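Long-range contact in malonyl coenzyme A-acyl carrier protein transacylase (Helicobacter pylori, PDB 2H1Y), which probably transfers the malonyl group of malonyl-CoA to holo-acyl carrier protein, giving malonyl-ACP and free CoA: residues 164-176 with 259-271. Numbering follows the deposited sequence.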
loop_
_atom_site.group_PDB
_atom_site.type_symbol
_atom_site.label_atom_id
_atom_site.label_comp_id
_atom_site.label_asym_id
_atom_site.label_seq_id
_atom_site.Cartn_x
_atom_site.Cartn_y
_atom_site.Cartn_z
ATOM N N ASN A 164 -9.698 3.751 22.910
ATOM C CA ASN A 164 -9.628 2.610 22.008
ATOM C C ASN A 164 -9.894 2.866 20.517
ATOM O O ASN A 164 -10.183 1.943 19.763
ATOM C CB ASN A 164 -10.444 1.436 22.570
ATOM C CG ASN A 164 -9.801 0.829 23.833
ATOM O OD1 ASN A 164 -10.498 0.351 24.725
ATOM N ND2 ASN A 164 -8.467 0.854 23.906
ATOM N N VAL A 165 -9.727 4.114 20.091
ATOM C CA VAL A 165 -10.004 4.514 18.723
ATOM C C VAL A 165 -8.926 5.477 18.243
ATOM O O VAL A 165 -8.557 6.416 18.936
ATOM C CB VAL A 165 -11.405 5.192 18.606
ATOM C CG1 VAL A 165 -11.692 5.565 17.179
ATOM C CG2 VAL A 165 -12.519 4.278 19.093
ATOM N N TRP A 166 -8.416 5.246 17.047
ATOM C CA TRP A 166 -7.375 6.089 16.493
ATOM C C TRP A 166 -7.605 6.332 15.011
ATOM O O TRP A 166 -8.146 5.481 14.309
ATOM C CB TRP A 166 -6.015 5.407 16.669
ATOM C CG TRP A 166 -5.560 5.272 18.109
ATOM C CD1 TRP A 166 -4.810 6.173 18.826
ATOM C CD2 TRP A 166 -5.814 4.170 18.994
ATOM N NE1 TRP A 166 -4.591 5.698 20.100
ATOM C CE2 TRP A 166 -5.199 4.479 20.236
ATOM C CE3 TRP A 166 -6.502 2.959 18.863
ATOM C CZ2 TRP A 166 -5.253 3.626 21.330
ATOM C CZ3 TRP A 166 -6.560 2.113 19.951
ATOM C CH2 TRP A 166 -5.947 2.454 21.175
ATOM N N CYS A 167 -7.170 7.488 14.538
ATOM C CA CYS A 167 -7.040 7.753 13.116
ATOM C C CYS A 167 -5.886 6.963 12.477
ATOM O O CYS A 167 -4.735 7.021 12.934
ATOM C CB CYS A 167 -6.827 9.250 12.907
ATOM S SG CYS A 167 -8.235 10.261 13.402
ATOM N N ALA A 168 -6.187 6.255 11.394
ATOM C CA ALA A 168 -5.225 5.335 10.778
ATOM C C ALA A 168 -4.826 5.684 9.348
ATOM O O ALA A 168 -3.697 5.416 8.932
ATOM C CB ALA A 168 -5.750 3.920 10.848
ATOM N N ASN A 169 -5.760 6.244 8.587
ATOM C CA ASN A 169 -5.450 6.765 7.260
ATOM C C ASN A 169 -6.027 8.154 7.107
ATOM O O ASN A 169 -7.182 8.401 7.500
ATOM C CB ASN A 169 -6.093 5.934 6.154
ATOM C CG ASN A 169 -5.602 4.508 6.091
ATOM O OD1 ASN A 169 -4.699 4.072 6.825
ATOM N ND2 ASN A 169 -6.217 3.754 5.191
ATOM N N PHE A 170 -5.252 9.041 6.498
ATOM C CA PHE A 170 -5.794 10.267 5.934
ATOM C C PHE A 170 -5.695 10.199 4.403
ATOM O O PHE A 170 -4.668 10.522 3.789
ATOM C CB PHE A 170 -5.082 11.504 6.510
ATOM C CG PHE A 170 -5.146 11.607 8.026
ATOM C CD1 PHE A 170 -3.981 11.544 8.788
ATOM C CD2 PHE A 170 -6.365 11.778 8.681
ATOM C CE1 PHE A 170 -4.026 11.644 10.183
ATOM C CE2 PHE A 170 -6.422 11.872 10.070
ATOM C CZ PHE A 170 -5.244 11.805 10.824
ATOM N N ASN A 171 -6.784 9.770 3.786
ATOM C CA ASN A 171 -6.768 9.449 2.365
ATOM C C ASN A 171 -7.179 10.603 1.479
ATOM O O ASN A 171 -7.127 10.500 0.237
ATOM C CB ASN A 171 -7.624 8.221 2.106
ATOM C CG ASN A 171 -7.029 6.982 2.710
ATOM O OD1 ASN A 171 -5.810 6.866 2.865
ATOM N ND2 ASN A 171 -7.882 6.040 3.055
ATOM N N GLY A 172 -7.566 11.703 2.135
ATOM C CA GLY A 172 -8.005 12.926 1.444
ATOM C C GLY A 172 -9.438 12.813 0.974
ATOM O O GLY A 172 -10.057 11.750 1.078
ATOM N N GLY A 173 -9.970 13.923 0.464
ATOM C CA GLY A 173 -11.345 13.962 -0.015
ATOM C C GLY A 173 -12.245 13.602 1.134
ATOM O O GLY A 173 -13.269 12.935 0.946
ATOM N N MET A 174 -11.829 14.024 2.335
ATOM C CA MET A 174 -12.563 13.772 3.578
ATOM C C MET A 174 -12.859 12.296 3.816
ATOM O O MET A 174 -13.900 11.924 4.357
ATOM C CB MET A 174 -13.817 14.641 3.629
ATOM C CG MET A 174 -13.430 16.133 3.541
ATOM S SD MET A 174 -14.813 17.222 3.838
ATOM C CE MET A 174 -14.989 17.099 5.613
ATOM N N GLN A 175 -11.915 11.457 3.391
ATOM C CA GLN A 175 -11.964 10.030 3.677
ATOM C C GLN A 175 -10.926 9.681 4.739
ATOM O O GLN A 175 -9.728 9.848 4.521
ATOM C CB GLN A 175 -11.729 9.199 2.410
ATOM C CG GLN A 175 -12.175 7.751 2.578
ATOM C CD GLN A 175 -11.422 6.782 1.690
ATOM O OE1 GLN A 175 -10.436 6.154 2.122
ATOM N NE2 GLN A 175 -11.884 6.641 0.444
ATOM N N VAL A 176 -11.397 9.205 5.884
ATOM C CA VAL A 176 -10.528 8.886 7.011
ATOM C C VAL A 176 -10.822 7.489 7.546
ATOM O O VAL A 176 -11.962 7.136 7.820
ATOM C CB VAL A 176 -10.608 9.987 8.123
ATOM C CG1 VAL A 176 -9.831 9.612 9.366
ATOM C CG2 VAL A 176 -10.090 11.349 7.571
ATOM N N GLN A 259 5.913 3.545 10.565
ATOM C CA GLN A 259 4.704 3.530 9.762
ATOM C C GLN A 259 3.571 2.785 10.469
ATOM O O GLN A 259 2.472 3.330 10.626
ATOM C CB GLN A 259 5.004 2.883 8.407
ATOM C CG GLN A 259 3.948 3.135 7.354
ATOM C CD GLN A 259 3.711 1.923 6.507
ATOM O OE1 GLN A 259 3.452 0.827 7.019
ATOM N NE2 GLN A 259 3.813 2.097 5.200
ATOM N N LEU A 260 3.878 1.562 10.926
ATOM C CA LEU A 260 2.926 0.610 11.535
ATOM C C LEU A 260 2.080 1.158 12.671
ATOM O O LEU A 260 0.975 0.698 12.877
ATOM C CB LEU A 260 3.658 -0.632 12.035
ATOM C CG LEU A 260 4.502 -1.371 10.995
ATOM C CD1 LEU A 260 5.469 -2.312 11.676
ATOM C CD2 LEU A 260 3.624 -2.119 9.989
ATOM N N THR A 261 2.613 2.116 13.420
ATOM C CA THR A 261 1.877 2.681 14.554
ATOM C C THR A 261 1.445 4.121 14.317
ATOM O O THR A 261 0.795 4.716 15.163
ATOM C CB THR A 261 2.642 2.502 15.922
ATOM O OG1 THR A 261 3.857 3.261 15.930
ATOM C CG2 THR A 261 3.001 1.051 16.123
ATOM N N GLN A 262 1.777 4.662 13.148
ATOM C CA GLN A 262 1.406 6.043 12.794
ATOM C C GLN A 262 0.412 6.117 11.638
ATOM O O GLN A 262 0.516 5.341 10.684
ATOM C CB GLN A 262 2.644 6.872 12.407
ATOM C CG GLN A 262 3.667 7.104 13.514
ATOM C CD GLN A 262 3.027 7.391 14.846
ATOM O OE1 GLN A 262 3.083 6.558 15.759
ATOM N NE2 GLN A 262 2.385 8.549 14.966
ATOM N N PRO A 263 -0.504 7.098 11.680
ATOM C CA PRO A 263 -1.438 7.312 10.587
ATOM C C PRO A 263 -0.732 7.348 9.235
ATOM O O PRO A 263 0.336 7.969 9.094
ATOM C CB PRO A 263 -2.007 8.696 10.885
ATOM C CG PRO A 263 -1.946 8.802 12.356
ATOM C CD PRO A 263 -0.686 8.091 12.754
ATOM N N VAL A 264 -1.318 6.659 8.258
ATOM C CA VAL A 264 -0.860 6.752 6.884
ATOM C C VAL A 264 -1.315 8.117 6.406
ATOM O O VAL A 264 -2.517 8.388 6.314
ATOM C CB VAL A 264 -1.453 5.615 6.020
ATOM C CG1 VAL A 264 -1.221 5.861 4.507
ATOM C CG2 VAL A 264 -0.899 4.282 6.466
ATOM N N ARG A 265 -0.355 8.991 6.133
ATOM C CA ARG A 265 -0.673 10.361 5.729
ATOM C C ARG A 265 -0.654 10.520 4.225
ATOM O O ARG A 265 0.092 11.345 3.676
ATOM C CB ARG A 265 0.302 11.348 6.369
ATOM C CG ARG A 265 0.227 11.420 7.870
ATOM C CD ARG A 265 0.490 12.828 8.306
ATOM N NE ARG A 265 1.920 13.070 8.447
ATOM C CZ ARG A 265 2.518 14.239 8.226
ATOM N NH1 ARG A 265 1.811 15.288 7.823
ATOM N NH2 ARG A 265 3.832 14.350 8.399
ATOM N N TYR A 266 -1.490 9.736 3.556
ATOM C CA TYR A 266 -1.455 9.656 2.102
ATOM C C TYR A 266 -1.761 11.002 1.421
ATOM O O TYR A 266 -1.092 11.376 0.440
ATOM C CB TYR A 266 -2.359 8.527 1.578
ATOM C CG TYR A 266 -2.240 8.382 0.096
ATOM C CD1 TYR A 266 -1.178 7.691 -0.476
ATOM C CD2 TYR A 266 -3.158 8.993 -0.750
ATOM C CE1 TYR A 266 -1.062 7.597 -1.865
ATOM C CE2 TYR A 266 -3.048 8.905 -2.143
ATOM C CZ TYR A 266 -2.004 8.207 -2.690
ATOM O OH TYR A 266 -1.898 8.130 -4.059
ATOM N N GLN A 267 -2.761 11.712 1.947
ATOM C CA GLN A 267 -3.071 13.095 1.551
ATOM C C GLN A 267 -1.872 14.068 1.569
ATOM O O GLN A 267 -1.538 14.670 0.544
ATOM C CB GLN A 267 -4.180 13.652 2.437
ATOM C CG GLN A 267 -4.371 15.135 2.277
ATOM C CD GLN A 267 -5.752 15.569 2.678
ATOM O OE1 GLN A 267 -6.174 15.390 3.825
ATOM N NE2 GLN A 267 -6.471 16.144 1.737
ATOM N N ASP A 268 -1.239 14.219 2.729
ATOM C CA ASP A 268 -0.083 15.117 2.860
ATOM C C ASP A 268 1.028 14.733 1.890
ATOM O O ASP A 268 1.663 15.605 1.285
ATOM C CB ASP A 268 0.446 15.154 4.299
ATOM C CG ASP A 268 -0.585 15.663 5.276
ATOM O OD1 ASP A 268 -1.366 16.543 4.871
ATOM O OD2 ASP A 268 -0.636 15.182 6.436
ATOM N N CYS A 269 1.216 13.424 1.717
ATOM C CA CYS A 269 2.256 12.898 0.841
ATOM C C CYS A 269 2.060 13.305 -0.606
ATOM O O CYS A 269 3.017 13.730 -1.256
ATOM C CB CYS A 269 2.341 11.383 0.958
ATOM S SG CYS A 269 3.108 10.838 2.474
ATOM N N VAL A 270 0.825 13.188 -1.093
ATOM C CA VAL A 270 0.520 13.591 -2.450
ATOM C C VAL A 270 0.693 15.116 -2.606
ATOM O O VAL A 270 1.389 15.584 -3.511
ATOM C CB VAL A 270 -0.876 13.068 -2.929
ATOM C CG1 VAL A 270 -1.194 13.562 -4.318
ATOM C CG2 VAL A 270 -0.900 11.556 -2.937
ATOM N N LYS A 271 0.114 15.881 -1.690
ATOM C CA LYS A 271 0.152 17.346 -1.773
ATOM C C LYS A 271 1.575 17.929 -1.758
ATOM O O LYS A 271 1.946 18.693 -2.644
ATOM C CB LYS A 271 -0.714 17.967 -0.675
ATOM C CG LYS A 271 -2.213 17.654 -0.811
ATOM C CD LYS A 271 -3.080 18.641 -0.026
ATOM C CE LYS A 271 -4.576 18.461 -0.368
ATOM N NZ LYS A 271 -5.513 18.928 0.727
#
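Phe170 carries much of this contact, gripped by its backbone on both sides of CA and packed through its ring. Its N donates to Val264 O over 2.8 Å in a nearly straight bond, and its O accepts from Gln267 N at 2.9 Å, so Phe170 is bonded both to the loop before helix 266-271 and to its first turn. Ahead of it, Val264 N reaches Ala168 O from above the carbonyl plane (37° out of it). This bond and Phe170 N to Val264 O together make the single beta bridge, Asn169 with Val264.

Along the Phe170 side chain, CB lies 4.0 Å from Val264 O. With CG anti to the carbonyl carbon and beside the backbone N (chi1 -57°), the ring lies alongside Pro263. CD1 lies 4.1 Å from Pro263 CB, with Arg265 CG farther off at the ring edge, near its plane, while CE1 makes the tightest touch, 3.6 Å from Pro263 CB. Pro263 CG rests 3.4 Å from Cys167 O.

Farther along, Gln267 lays its CB 3.4 Å from Phe170 O, and its extended chain passes over Gly172 CA. Asn171 crosses Tyr266 at about a right angle, its OD1 4.0 Å from Tyr266 CB and its amide 73° from the ring plane. The amide is held at both ends: OD1 accepts from His103 NE2, and ND2 bonds to Gln175 OE1. Tyr266 OH pairs with Asn293 OD1.

The whole joins an outermost strand of the small four-stranded antiparallel sheet, with its classic beta bulge at Ala168 and Asn169 opposite Val177, to the loop and helix of the larger part, in keeping with the two-subdomain architecture of FabD-type acyltransferases; Asn171 ties this strand to His103, beside the probable GxSxG nucleophile elbow at Ser104.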